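Local coordinates for metallo-beta-lactamase domain-containing protein 1 (Thermotoga maritima, PDB 1ZTC) that carries two nickel ions in a metallo-beta-lactamase fold and probably acts as a metal-dependent hydrolase, possibly an endoribonuclease, at residues L78-H81 with D85-F88; V38-K43 with I47-G52; F88-F93 with I124-N129; T97-E102 with E137-E142; E14-V19 with S65-S70. All coordinates share one frame; numbering follows the deposited sequence. Where two conformers were deposited one is given.

Interaction 1: L78-H81 with D85-F88; sequences LFTH and DHIF. With NI (nickel (II) ion), chain E; NI (nickel (II) ion), chain F.
His86 meets His81 and Thr80, and following its side chain outward shows how a metal ligand is held along its length. Its CB lies 4.0 Å from the backbone O of His81. Beyond CG the imidazole passes beneath the edge of the His81 ring, whose CE1 sits above the centre of the His86 face; the two rings form an edge-to-face pair with their planes at 58°. With CG between its backbone N and carbonyl carbon (chi1 66°), His81 carries its ring over His86. ND1 of His86 is hydrogen-bonded to Asp50, which also holds Thr80 OG1. That hydroxyl also receives His81 ND1 at 2.9 Å, almost in the imidazole plane, so one second-shell network fixes the rotation of both rings. At the tip, His86 NE2 binds one nickel at 2.2 Å, with Asp174, His211 and, at longer range, Asp85; His81 NE2 binds the other at 2.1 Å, with His83, His152 and Asp174, which bridges the ions. Water 2 lies between the ions and donates a hydrogen bond of 2.7 Å to Asp85 OD1. Away from the metals, Ile87 turns CG2 over one face of the Phe79 ring, 3.9 Å from its centroid, in a CH-pi contact. The spacing of His81, His83, Asp85 and His86 is the HxHxDH signature of the metallo-beta-lactamase superfamily, set where a strand gives way to a short helix.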
# COMPACT_ATOMS: atom_id res chain seq x y z
N LEU A 78 6.21 24.58 -8.59
CA LEU A 78 6.38 24.15 -9.98
C LEU A 78 5.95 22.69 -10.14
O LEU A 78 6.13 21.86 -9.23
CB LEU A 78 7.83 24.33 -10.42
CG LEU A 78 8.39 25.75 -10.30
CD1 LEU A 78 8.97 26.00 -8.93
CD2 LEU A 78 9.45 25.98 -11.34
N PHE A 79 5.37 22.40 -11.30
CA PHE A 79 4.91 21.06 -11.62
C PHE A 79 5.67 20.46 -12.78
O PHE A 79 5.76 21.06 -13.85
CB PHE A 79 3.42 21.05 -12.01
CG PHE A 79 2.50 21.69 -11.00
CD1 PHE A 79 2.47 21.24 -9.69
CD2 PHE A 79 1.61 22.68 -11.39
CE1 PHE A 79 1.60 21.80 -8.76
CE2 PHE A 79 0.75 23.25 -10.48
CZ PHE A 79 0.73 22.79 -9.15
N THR A 80 6.19 19.26 -12.59
CA THR A 80 6.68 18.49 -13.73
C THR A 80 5.53 18.26 -14.70
O THR A 80 5.68 18.46 -15.89
CB THR A 80 7.31 17.17 -13.31
OG1 THR A 80 6.37 16.36 -12.59
CG2 THR A 80 8.54 17.45 -12.46
N HIS A 81 4.37 17.88 -14.17
CA HIS A 81 3.21 17.72 -14.99
C HIS A 81 1.94 17.61 -14.18
O HIS A 81 1.98 17.46 -12.96
CB HIS A 81 3.38 16.49 -15.88
CG HIS A 81 3.42 15.19 -15.14
ND1 HIS A 81 4.35 14.92 -14.16
CD2 HIS A 81 2.68 14.07 -15.29
CE1 HIS A 81 4.18 13.69 -13.74
NE2 HIS A 81 3.17 13.16 -14.40
N ASP A 85 -1.12 12.71 -8.50
CA ASP A 85 -0.14 12.24 -7.50
C ASP A 85 1.06 13.20 -7.33
O ASP A 85 1.81 13.13 -6.34
CB ASP A 85 0.30 10.80 -7.82
CG ASP A 85 0.95 10.67 -9.20
OD1 ASP A 85 0.39 11.18 -10.21
OD2 ASP A 85 2.03 10.09 -9.26
N HIS A 86 1.19 14.13 -8.27
CA HIS A 86 2.19 15.20 -8.23
C HIS A 86 1.65 16.57 -7.76
O HIS A 86 2.38 17.39 -7.18
CB HIS A 86 2.79 15.36 -9.65
CG HIS A 86 3.63 14.20 -10.07
ND1 HIS A 86 5.00 14.29 -10.20
CD2 HIS A 86 3.31 12.91 -10.33
CE1 HIS A 86 5.48 13.11 -10.55
NE2 HIS A 86 4.48 12.26 -10.61
N ILE A 87 0.38 16.85 -8.05
CA ILE A 87 -0.17 18.18 -7.88
C ILE A 87 -1.18 18.35 -6.75
O ILE A 87 -1.52 19.49 -6.40
CB ILE A 87 -0.85 18.67 -9.18
CG1 ILE A 87 -2.12 17.84 -9.48
CG2 ILE A 87 0.13 18.65 -10.33
CD1 ILE A 87 -2.90 18.30 -10.64
N PHE A 88 -1.73 17.27 -6.23
CA PHE A 88 -2.87 17.39 -5.32
C PHE A 88 -2.63 18.38 -4.17
O PHE A 88 -3.49 19.23 -3.85
CB PHE A 88 -3.25 16.04 -4.70
CG PHE A 88 -4.37 16.17 -3.73
CD1 PHE A 88 -5.67 16.14 -4.16
CD2 PHE A 88 -4.12 16.40 -2.38
CE1 PHE A 88 -6.73 16.35 -3.28
CE2 PHE A 88 -5.18 16.60 -1.49
CZ PHE A 88 -6.48 16.56 -1.95
NI NI E . 4.06 10.16 -11.30
NI NI F . 2.63 11.08 -14.42
O HOH W 1 2.61 8.09 -11.85
O HOH W 2 1.89 10.72 -12.39
O HOH W 3 2.09 8.72 -14.17

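Interaction 2: V38-K43 with I47-G52; sequences VYLEHK and IIIDPG
Val38 and Ile49 face each other as a hydrogen-bonded pair of an antiparallel beta hairpin, formed by strands 37-42 and 45-49 within the larger of the fold's two main sheets. Backbone bonds come first. Val38 N donates a hydrogen bond to Ile49 O at 3.2 Å, and Ile49 N donates one to Val38 O at 2.9 Å. Two residues further along, Leu40 and Ile47 repeat the exchange, each N reaching the partner's O at 2.8 Å and lying in its carbonyl plane. The strands are twisted, with 152° between the directions of the short segments 38-42 and 47-49. Tyr39 and Ile48 form the non-hydrogen-bonded pair between these rungs, where CA-H...O contacts take over: Ile48 CA approaches Val38 O, and Tyr39 CA approaches Ile47 O.

The apolar contacts divide by face. Val38, Leu40, Ile47 and Ile49 share one side of the sheet, where Leu40 CD1 and Ile49 CD1 meet diagonally at 4.0 Å; Phe159 and Leu161 of the other sheet cover this side. Tyr39 and Ile48 occupy the reverse side. Within strand 37-42 a single polar bond links two side chains. With CG anti to the backbone N (chi1 175°), the Tyr39 ring lies along the strand toward Glu41, and its OH donates to the anti lone pair of Glu41 OE2 at 2.7 Å.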
# COMPACT_ATOMS: atom_id res chain seq x y z
N VAL A 38 10.10 18.13 -3.51
CA VAL A 38 11.35 18.86 -3.44
C VAL A 38 11.07 20.27 -2.93
O VAL A 38 10.14 20.94 -3.39
CB VAL A 38 12.00 18.92 -4.85
CG1 VAL A 38 13.08 19.95 -4.96
CG2 VAL A 38 12.56 17.52 -5.18
N TYR A 39 11.88 20.69 -1.96
CA TYR A 39 11.80 21.99 -1.36
C TYR A 39 13.13 22.72 -1.59
O TYR A 39 14.20 22.13 -1.42
CB TYR A 39 11.55 21.85 0.13
CG TYR A 39 11.55 23.15 0.92
CD1 TYR A 39 10.51 24.05 0.82
CD2 TYR A 39 12.60 23.46 1.78
CE1 TYR A 39 10.49 25.20 1.53
CE2 TYR A 39 12.58 24.64 2.51
CZ TYR A 39 11.52 25.50 2.39
OH TYR A 39 11.46 26.68 3.10
N LEU A 40 13.04 23.99 -2.00
CA LEU A 40 14.21 24.82 -2.25
C LEU A 40 14.06 26.16 -1.58
O LEU A 40 12.98 26.76 -1.61
CB LEU A 40 14.38 25.06 -3.74
CG LEU A 40 14.52 23.83 -4.63
CD1 LEU A 40 14.18 24.18 -6.07
CD2 LEU A 40 15.94 23.29 -4.54
N GLU A 41 15.14 26.63 -0.97
CA GLU A 41 15.20 27.98 -0.44
C GLU A 41 16.24 28.77 -1.22
O GLU A 41 17.38 28.34 -1.36
CB GLU A 41 15.58 27.96 1.06
CG GLU A 41 14.45 27.53 1.96
CD GLU A 41 14.78 27.61 3.46
OE1 GLU A 41 15.92 28.03 3.80
OE2 GLU A 41 13.88 27.24 4.28
N HIS A 42 15.82 29.93 -1.72
CA HIS A 42 16.69 30.84 -2.44
C HIS A 42 16.23 32.25 -2.16
O HIS A 42 15.08 32.59 -2.43
CB HIS A 42 16.61 30.58 -3.94
CG HIS A 42 17.42 31.53 -4.76
ND1 HIS A 42 18.80 31.52 -4.76
CD2 HIS A 42 17.04 32.53 -5.60
CE1 HIS A 42 19.23 32.46 -5.58
NE2 HIS A 42 18.19 33.09 -6.10
N LYS A 43 17.13 33.05 -1.61
CA LYS A 43 16.81 34.39 -1.14
C LYS A 43 15.56 34.34 -0.25
O LYS A 43 15.55 33.67 0.77
CB LYS A 43 16.66 35.38 -2.31
CG LYS A 43 17.91 35.60 -3.14
CD LYS A 43 17.62 36.57 -4.28
CE LYS A 43 18.88 36.99 -5.01
NZ LYS A 43 18.58 37.81 -6.23
N ILE A 47 10.30 27.36 -2.25
CA ILE A 47 9.89 26.78 -3.52
C ILE A 47 9.62 25.30 -3.36
O ILE A 47 10.44 24.56 -2.78
CB ILE A 47 10.99 26.97 -4.58
CG1 ILE A 47 11.39 28.45 -4.68
CG2 ILE A 47 10.55 26.40 -5.93
CD1 ILE A 47 12.77 28.68 -5.27
N ILE A 48 8.49 24.86 -3.88
CA ILE A 48 8.20 23.42 -3.96
C ILE A 48 8.10 22.97 -5.42
O ILE A 48 7.40 23.59 -6.22
CB ILE A 48 6.91 23.05 -3.19
CG1 ILE A 48 7.17 23.24 -1.69
CG2 ILE A 48 6.49 21.59 -3.50
CD1 ILE A 48 5.96 23.17 -0.81
N ILE A 49 8.77 21.88 -5.74
CA ILE A 49 8.58 21.22 -7.03
C ILE A 49 7.87 19.91 -6.78
O ILE A 49 8.40 19.04 -6.07
CB ILE A 49 9.91 20.98 -7.77
CG1 ILE A 49 10.64 22.32 -7.98
CG2 ILE A 49 9.66 20.34 -9.11
CD1 ILE A 49 12.00 22.18 -8.70
N ASP A 50 6.67 19.78 -7.38
CA ASP A 50 5.77 18.63 -7.22
C ASP A 50 5.37 18.46 -5.75
O ASP A 50 6.00 17.70 -5.03
CB ASP A 50 6.37 17.35 -7.80
CG ASP A 50 6.32 17.31 -9.32
OD1 ASP A 50 5.78 18.28 -9.91
OD2 ASP A 50 6.78 16.32 -9.93
N PRO A 51 4.31 19.18 -5.31
CA PRO A 51 3.87 19.15 -3.91
C PRO A 51 3.33 17.81 -3.41
O PRO A 51 3.23 17.60 -2.19
CB PRO A 51 2.79 20.25 -3.86
CG PRO A 51 2.27 20.34 -5.26
CD PRO A 51 3.50 20.12 -6.12
N GLY A 52 3.00 16.91 -4.35
CA GLY A 52 2.68 15.57 -4.01
C GLY A 52 1.21 15.28 -3.77
O GLY A 52 0.31 16.03 -4.14

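Interaction 3: F88-F93 with I124-N129; sequences FNSVLF and ISSWKN
The indole of Trp127 meets Ser90 edge-on, with Ser90 OG and water 4 both in plane at the ring edge, and its two faces are both covered by other groups. Over the centre of one face lies CA of Ile124, three residues earlier in the chain and 3.8 Å above the plane. The Phe98 ring stacks on the opposite face, where Phe79 also packs with its plane inclined by about 35°. At the pyrrole edge, Trp127 NE1 donates a hydrogen bond to Ser90 OG at 2.9 Å; the bond is close to straight, 172° at the hydrogen, and the acceptor lies nearly in the ring plane. This is an instructive case of a buried indole N-H satisfied by a single hydroxyl. Ser90 OG is placed for it by a torsion of 66° that sets it between backbone N and carbonyl carbon, and it is also hydrogen-bonded to Ile87 O, so two partners grip the hydroxyl.

Next to this bond the packing is lighter. Val91 CG1 approaches Ser126 OG at 3.9 Å, and that second hydroxyl is hydrogen-bonded back to Val123 O. Water 4 donates to Ser126 OG at 2.7 Å and lies 2.8 Å from Ser90 O; with water 5, between Phe93 O and Ser126 O, it lines this side. The 3-10 turn that follows helix 84-87 is thus joined to the turn that follows helix 114-125. Ile119 of the second subunit packs against Val91, while Asn129 pairs its backbone with Phe98, leading the chain into strand 130-133 beside strand 97-101.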
# COMPACT_ATOMS: atom_id res chain seq x y z
N PHE A 88 -1.73 17.27 -6.23
CA PHE A 88 -2.87 17.39 -5.32
C PHE A 88 -2.63 18.38 -4.17
O PHE A 88 -3.49 19.23 -3.85
CB PHE A 88 -3.25 16.04 -4.70
CG PHE A 88 -4.37 16.17 -3.73
CD1 PHE A 88 -5.67 16.14 -4.16
CD2 PHE A 88 -4.12 16.40 -2.38
CE1 PHE A 88 -6.73 16.35 -3.28
CE2 PHE A 88 -5.18 16.60 -1.49
CZ PHE A 88 -6.48 16.56 -1.95
N ASN A 89 -1.46 18.26 -3.55
CA ASN A 89 -1.13 19.06 -2.36
C ASN A 89 -0.98 20.55 -2.66
O ASN A 89 -0.84 21.35 -1.73
CB ASN A 89 0.13 18.52 -1.63
CG ASN A 89 -0.09 17.18 -0.98
OD1 ASN A 89 -1.21 16.82 -0.69
ND2 ASN A 89 1.00 16.45 -0.69
N SER A 90 -1.00 20.91 -3.94
CA SER A 90 -1.03 22.33 -4.36
C SER A 90 -2.17 23.11 -3.69
O SER A 90 -2.06 24.31 -3.48
CB SER A 90 -1.15 22.41 -5.88
OG SER A 90 -2.41 21.92 -6.36
N VAL A 91 -3.26 22.42 -3.34
CA VAL A 91 -4.38 23.04 -2.65
C VAL A 91 -4.00 23.64 -1.29
O VAL A 91 -4.72 24.49 -0.76
CB VAL A 91 -5.59 22.06 -2.50
CG1 VAL A 91 -6.02 21.54 -3.85
CG2 VAL A 91 -5.26 20.86 -1.54
N LEU A 92 -2.87 23.22 -0.73
CA LEU A 92 -2.41 23.75 0.56
C LEU A 92 -1.75 25.12 0.49
O LEU A 92 -1.68 25.81 1.50
CB LEU A 92 -1.42 22.78 1.21
CG LEU A 92 -1.98 21.41 1.57
CD1 LEU A 92 -0.87 20.44 1.89
CD2 LEU A 92 -2.97 21.53 2.72
N PHE A 93 -1.27 25.52 -0.68
CA PHE A 93 -0.42 26.70 -0.79
C PHE A 93 -1.18 27.87 -1.42
O PHE A 93 -1.17 28.08 -2.62
CB PHE A 93 0.86 26.35 -1.54
CG PHE A 93 1.52 25.10 -1.02
CD1 PHE A 93 2.02 25.07 0.27
CD2 PHE A 93 1.55 23.95 -1.77
CE1 PHE A 93 2.57 23.91 0.78
CE2 PHE A 93 2.11 22.79 -1.27
CZ PHE A 93 2.63 22.78 0.01
N ILE A 124 -6.98 22.19 -10.06
CA ILE A 124 -6.50 23.16 -11.04
C ILE A 124 -7.12 24.53 -10.83
O ILE A 124 -6.44 25.52 -10.93
CB ILE A 124 -6.78 22.68 -12.47
CG1 ILE A 124 -5.88 21.49 -12.80
CG2 ILE A 124 -6.63 23.81 -13.52
CD1 ILE A 124 -6.37 20.66 -13.97
N SER A 125 -8.42 24.56 -10.50
CA SER A 125 -9.12 25.81 -10.20
C SER A 125 -8.60 26.55 -8.99
O SER A 125 -8.87 27.73 -8.85
CB SER A 125 -10.60 25.53 -9.95
OG SER A 125 -11.19 25.18 -11.18
N SER A 126 -7.91 25.87 -8.09
CA SER A 126 -7.41 26.49 -6.90
C SER A 126 -6.17 27.35 -7.17
O SER A 126 -5.79 28.15 -6.32
CB SER A 126 -7.09 25.42 -5.83
OG SER A 126 -5.86 24.74 -6.08
N TRP A 127 -5.55 27.19 -8.34
CA TRP A 127 -4.34 27.94 -8.67
C TRP A 127 -4.72 29.34 -9.13
O TRP A 127 -5.13 29.52 -10.28
CB TRP A 127 -3.54 27.28 -9.78
CG TRP A 127 -3.25 25.83 -9.54
CD1 TRP A 127 -3.22 25.19 -8.33
CD2 TRP A 127 -2.95 24.86 -10.53
NE1 TRP A 127 -2.91 23.85 -8.51
CE2 TRP A 127 -2.75 23.62 -9.85
CE3 TRP A 127 -2.84 24.90 -11.92
CZ2 TRP A 127 -2.46 22.43 -10.54
CZ3 TRP A 127 -2.54 23.72 -12.60
CH2 TRP A 127 -2.35 22.51 -11.91
N LYS A 128 -4.58 30.32 -8.25
CA LYS A 128 -5.03 31.68 -8.58
C LYS A 128 -3.97 32.46 -9.38
O LYS A 128 -4.32 33.22 -10.25
CB LYS A 128 -5.48 32.43 -7.33
CG LYS A 128 -6.60 31.72 -6.51
CD LYS A 128 -7.86 31.38 -7.35
CE LYS A 128 -8.81 30.41 -6.61
NZ LYS A 128 -9.95 29.89 -7.44
N ASN A 129 -2.69 32.25 -9.11
CA ASN A 129 -1.64 32.90 -9.87
C ASN A 129 -0.78 31.84 -10.51
O ASN A 129 -0.14 31.02 -9.81
CB ASN A 129 -0.80 33.79 -8.98
CG ASN A 129 -1.61 34.89 -8.35
OD1 ASN A 129 -1.96 34.81 -7.17
ND2 ASN A 129 -1.96 35.90 -9.13
O HOH W 4 -3.90 25.97 -4.75
O HOH W 5 -3.56 28.23 -4.05

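Interaction 4: T97-E102 with E137-E142; sequences TFYVHE and ESLFDE
Tyr99 reaches toward Leu139 and Phe140 across a wide gap, for the CA atoms of Tyr99 and Leu139 are 10.6 Å apart and side chains alone close the distance. With CG anti to its carbonyl carbon (chi1 -57°), Tyr99 sends its ring toward the second sheet, and the packed part of the contact is this ring between Leu139 and Phe140, backed by Leu78. Leu139 CD1 comes within 4.3 Å of Tyr99 CD2, meeting the phenol ring obliquely. CZ of Phe140, arriving from the opposite direction, also comes obliquely to the Tyr99 ring, 4.1 Å from its OH. No hydrogen bond crosses between the segments; the hydroxyl of Tyr99 is instead hydrogen-bonded to Asp76. The contact joins strand 97-101 of one sheet to the edge strand 138-139 of the other, within the alpha-beta/beta-alpha sandwich of metallo-beta-lactamases.

The loose side is formed by Ser138, Asp141 and Glu142, which are exposed and do not reach strand 97-101. From Phe140 to Glu142 the backbone keeps positive phi. The backbone N of Phe140 is hydrogen-bonded to a methylpentanediol molecule, probably from the crystallisation liquor, and Asp141 OD2 forms a salt bridge with Lys43 and a hydrogen bond with His42.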
# COMPACT_ATOMS: atom_id res chain seq x y z
N THR A 97 2.77 31.24 -6.26
CA THR A 97 2.64 31.30 -7.71
C THR A 97 2.92 29.90 -8.21
O THR A 97 3.88 29.26 -7.77
CB THR A 97 3.63 32.29 -8.29
OG1 THR A 97 3.41 33.56 -7.66
CG2 THR A 97 3.46 32.41 -9.82
N PHE A 98 2.08 29.44 -9.13
CA PHE A 98 2.19 28.13 -9.72
C PHE A 98 2.78 28.19 -11.10
O PHE A 98 2.43 29.07 -11.87
CB PHE A 98 0.80 27.47 -9.76
CG PHE A 98 0.24 27.24 -8.39
CD1 PHE A 98 0.65 26.14 -7.66
CD2 PHE A 98 -0.64 28.15 -7.82
CE1 PHE A 98 0.19 25.93 -6.37
CE2 PHE A 98 -1.11 27.94 -6.52
CZ PHE A 98 -0.69 26.82 -5.80
N TYR A 99 3.67 27.23 -11.43
CA TYR A 99 4.36 27.22 -12.73
C TYR A 99 4.12 25.88 -13.39
O TYR A 99 4.34 24.83 -12.77
CB TYR A 99 5.88 27.41 -12.58
CG TYR A 99 6.31 28.67 -11.87
CD1 TYR A 99 6.08 28.82 -10.51
CD2 TYR A 99 7.00 29.68 -12.53
CE1 TYR A 99 6.48 29.93 -9.83
CE2 TYR A 99 7.40 30.84 -11.85
CZ TYR A 99 7.13 30.94 -10.49
OH TYR A 99 7.50 32.04 -9.76
N VAL A 100 3.72 25.94 -14.65
CA VAL A 100 3.28 24.76 -15.38
C VAL A 100 3.43 25.05 -16.88
O VAL A 100 3.29 26.20 -17.29
CB VAL A 100 1.78 24.39 -15.02
CG1 VAL A 100 0.84 25.47 -15.41
CG2 VAL A 100 1.33 23.08 -15.64
N HIS A 101 3.70 24.02 -17.67
CA HIS A 101 3.82 24.18 -19.11
C HIS A 101 2.47 24.56 -19.72
O HIS A 101 1.44 23.95 -19.40
CB HIS A 101 4.37 22.92 -19.80
CG HIS A 101 4.78 23.15 -21.23
ND1 HIS A 101 3.86 23.28 -22.24
CD2 HIS A 101 5.99 23.35 -21.79
CE1 HIS A 101 4.50 23.52 -23.38
NE2 HIS A 101 5.79 23.57 -23.13
N GLU A 102 2.50 25.54 -20.62
CA GLU A 102 1.30 26.13 -21.19
C GLU A 102 0.34 25.14 -21.86
O GLU A 102 -0.88 25.34 -21.87
CB GLU A 102 1.68 27.24 -22.20
CG GLU A 102 2.61 26.77 -23.34
CD GLU A 102 2.92 27.85 -24.35
OE1 GLU A 102 2.47 29.01 -24.19
OE2 GLU A 102 3.64 27.52 -25.31
N GLU A 137 13.26 28.14 -20.18
CA GLU A 137 13.37 29.24 -19.23
C GLU A 137 14.44 28.95 -18.17
O GLU A 137 14.69 27.80 -17.81
CB GLU A 137 12.07 29.52 -18.47
CG GLU A 137 10.91 29.98 -19.31
CD GLU A 137 10.10 28.83 -19.92
OE1 GLU A 137 10.45 27.63 -19.72
OE2 GLU A 137 9.11 29.12 -20.61
N SER A 138 15.08 30.01 -17.71
CA SER A 138 15.99 29.97 -16.59
C SER A 138 15.36 30.82 -15.50
O SER A 138 15.14 32.02 -15.70
CB SER A 138 17.34 30.58 -17.03
OG SER A 138 18.38 29.78 -16.51
N LEU A 139 15.07 30.22 -14.36
CA LEU A 139 14.32 30.87 -13.29
C LEU A 139 15.16 31.02 -12.04
O LEU A 139 16.14 30.29 -11.85
CB LEU A 139 13.10 30.00 -12.92
CG LEU A 139 12.07 29.68 -14.02
CD1 LEU A 139 11.02 28.70 -13.51
CD2 LEU A 139 11.41 30.96 -14.54
N PHE A 140 14.73 31.93 -11.17
CA PHE A 140 15.34 32.16 -9.84
C PHE A 140 16.82 32.48 -9.95
O PHE A 140 17.67 31.71 -9.49
CB PHE A 140 15.09 30.97 -8.89
CG PHE A 140 13.64 30.66 -8.71
CD1 PHE A 140 12.82 31.49 -7.96
CD2 PHE A 140 13.07 29.54 -9.33
CE1 PHE A 140 11.46 31.22 -7.83
CE2 PHE A 140 11.70 29.26 -9.19
CZ PHE A 140 10.90 30.10 -8.44
N ASP A 141 17.11 33.62 -10.60
CA ASP A 141 18.47 34.04 -10.86
C ASP A 141 19.27 32.93 -11.50
O ASP A 141 20.41 32.66 -11.12
CB ASP A 141 19.17 34.54 -9.57
CG ASP A 141 18.38 35.63 -8.84
OD1 ASP A 141 17.90 36.59 -9.48
OD2 ASP A 141 18.23 35.51 -7.61
N GLU A 142 18.66 32.27 -12.48
CA GLU A 142 19.30 31.23 -13.27
C GLU A 142 19.69 29.97 -12.50
O GLU A 142 20.41 29.12 -13.04
CB GLU A 142 20.45 31.82 -14.08
CG GLU A 142 20.01 33.12 -14.80
CD GLU A 142 20.86 33.46 -15.99
OE1 GLU A 142 21.43 32.53 -16.61
OE2 GLU A 142 20.96 34.67 -16.32

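Interaction 5: E14-V19 with S65-S70; sequences ELKILV and SELGIS
Leu67 meets Lys16 and Leu18 with its two methyl branches, one for each. Leu67 CD2 rests against Lys16 CD at 4.0 Å, the two side chains sliding past each other in opposite directions. The other branch, Leu67 CD1, reaches Leu18 CD2 at the same distance of 4.0 Å, toward the better-covered side, where Tyr39 also touches both leucines. Lys16 sends its aliphatic part out with CG anti to the backbone N (chi1 -168°) and then bends at its last torsion, which brings the amine near Glu66. Lys16 NZ and Glu66 OE1 remain 4.2 Å apart, too far for a salt bridge. Water 6 spans the interval, accepting from Lys16 NZ at 3.2 Å and donating to Glu66 OE1, so at the solvent side the two charged groups are bridged by water rather than paired directly.

The larger pattern is a helix laid on a sheet: the last turn of helix 57-67, part of an outer helical layer of the alpha-beta/beta-alpha sandwich, packs on strand 13-19, the outermost of its sheet within the chain. Behind the first shell, each element has its own fixing feature. Gly68, at positive phi, ends the helix in a Schellman motif, and its N bonds to Ser65 O at 3.1 Å. On the strand, Leu18 and Val19 both face Val37 in a classic beta bulge, and Leu18 O is hydrogen-bonded to Lys63 of the helix. Farther out, Ser70 packs on Arg118 of the second subunit.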
# COMPACT_ATOMS: atom_id res chain seq x y z
N GLU A 14 19.40 26.10 -1.52
CA GLU A 14 19.51 24.90 -0.71
C GLU A 14 18.36 23.97 -1.05
O GLU A 14 17.23 24.40 -1.11
CB GLU A 14 19.40 25.24 0.77
CG GLU A 14 20.62 25.93 1.35
CD GLU A 14 21.67 24.94 1.85
OE1 GLU A 14 21.28 23.84 2.36
OE2 GLU A 14 22.87 25.27 1.74
N LEU A 15 18.67 22.69 -1.21
CA LEU A 15 17.70 21.66 -1.54
C LEU A 15 17.40 20.76 -0.33
O LEU A 15 18.32 20.36 0.39
CB LEU A 15 18.25 20.79 -2.64
CG LEU A 15 17.48 19.50 -2.94
CD1 LEU A 15 16.27 19.81 -3.70
CD2 LEU A 15 18.33 18.54 -3.70
N LYS A 16 16.13 20.46 -0.12
CA LYS A 16 15.72 19.41 0.78
C LYS A 16 14.67 18.55 0.08
O LYS A 16 13.71 19.07 -0.48
CB LYS A 16 15.18 19.98 2.08
CG LYS A 16 15.01 18.90 3.19
CD LYS A 16 14.47 19.47 4.52
CE LYS A 16 14.36 18.42 5.67
NZ LYS A 16 15.59 17.57 5.84
N ILE A 17 14.87 17.24 0.11
CA ILE A 17 13.86 16.31 -0.38
C ILE A 17 12.93 15.98 0.78
O ILE A 17 13.31 15.29 1.71
CB ILE A 17 14.50 15.05 -1.00
CG1 ILE A 17 15.35 15.45 -2.22
CG2 ILE A 17 13.41 14.08 -1.47
CD1 ILE A 17 16.30 14.38 -2.71
N LEU A 18 11.71 16.51 0.74
CA LEU A 18 10.78 16.35 1.83
C LEU A 18 10.16 14.95 1.86
O LEU A 18 9.88 14.39 2.93
CB LEU A 18 9.66 17.38 1.72
CG LEU A 18 10.09 18.84 1.69
CD1 LEU A 18 8.87 19.71 1.86
CD2 LEU A 18 11.15 19.15 2.77
N VAL A 19 9.95 14.41 0.68
CA VAL A 19 9.36 13.10 0.48
C VAL A 19 10.05 12.45 -0.72
O VAL A 19 10.17 13.07 -1.76
CB VAL A 19 7.86 13.26 0.10
CG1 VAL A 19 7.23 11.96 -0.38
CG2 VAL A 19 7.07 13.93 1.24
N SER A 65 7.20 21.01 10.04
CA SER A 65 7.50 21.28 11.45
C SER A 65 9.00 21.41 11.70
O SER A 65 9.45 22.35 12.34
CB SER A 65 6.93 20.19 12.34
OG SER A 65 7.14 20.51 13.70
N GLU A 66 9.80 20.48 11.15
CA GLU A 66 11.25 20.58 11.26
C GLU A 66 11.78 21.87 10.66
O GLU A 66 12.71 22.46 11.20
CB GLU A 66 11.94 19.45 10.51
CG GLU A 66 11.93 18.08 11.16
CD GLU A 66 12.36 16.97 10.17
OE1 GLU A 66 13.13 17.28 9.21
OE2 GLU A 66 11.91 15.80 10.35
N LEU A 67 11.26 22.27 9.51
CA LEU A 67 11.71 23.49 8.83
C LEU A 67 11.23 24.78 9.50
O LEU A 67 11.75 25.86 9.21
CB LEU A 67 11.24 23.48 7.39
CG LEU A 67 11.97 22.51 6.47
CD1 LEU A 67 11.20 22.39 5.17
CD2 LEU A 67 13.38 22.97 6.23
N GLY A 68 10.24 24.67 10.37
CA GLY A 68 9.68 25.82 11.04
C GLY A 68 8.83 26.69 10.13
O GLY A 68 8.70 27.89 10.36
N ILE A 69 8.25 26.09 9.10
CA ILE A 69 7.42 26.85 8.17
C ILE A 69 6.02 26.29 8.09
O ILE A 69 5.76 25.17 8.53
CB ILE A 69 8.01 26.84 6.75
CG1 ILE A 69 8.13 25.41 6.23
CG2 ILE A 69 9.34 27.58 6.74
CD1 ILE A 69 8.44 25.34 4.77
N SER A 70 5.14 27.11 7.52
CA SER A 70 3.77 26.77 7.28
C SER A 70 3.57 26.72 5.76
O SER A 70 4.38 27.24 5.01
CB SER A 70 2.90 27.84 7.97
OG SER A 70 1.76 28.21 7.23
O HOH W 6 14.25 15.48 7.84

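Interaction 1 holds the dinuclear nickel site; the centres of interactions 2 and 3 lie about 12 and 10 Å from its own. Interaction 2 touches the site through Asp50, just past the hairpin's second strand, whose OD2 lies 2.7 Å from both Thr80 OG1 and His86 ND1, so the sheet supplies a second-shell brace for the ligands. Interaction 3 backs onto Phe79 through Trp127, whose side chain is about 13 Å from a nickel. Interaction 4 is tied to interaction 1 by Phe79 N and Tyr99 O, 3.0 Å apart, and to interaction 2 by the Lys43-Asp141 salt bridge. Interaction 5 extends the sheet beside interaction 2; its centre is about 18 Å from that of interaction 1. Interactions 3 and 5 both touch the second subunit.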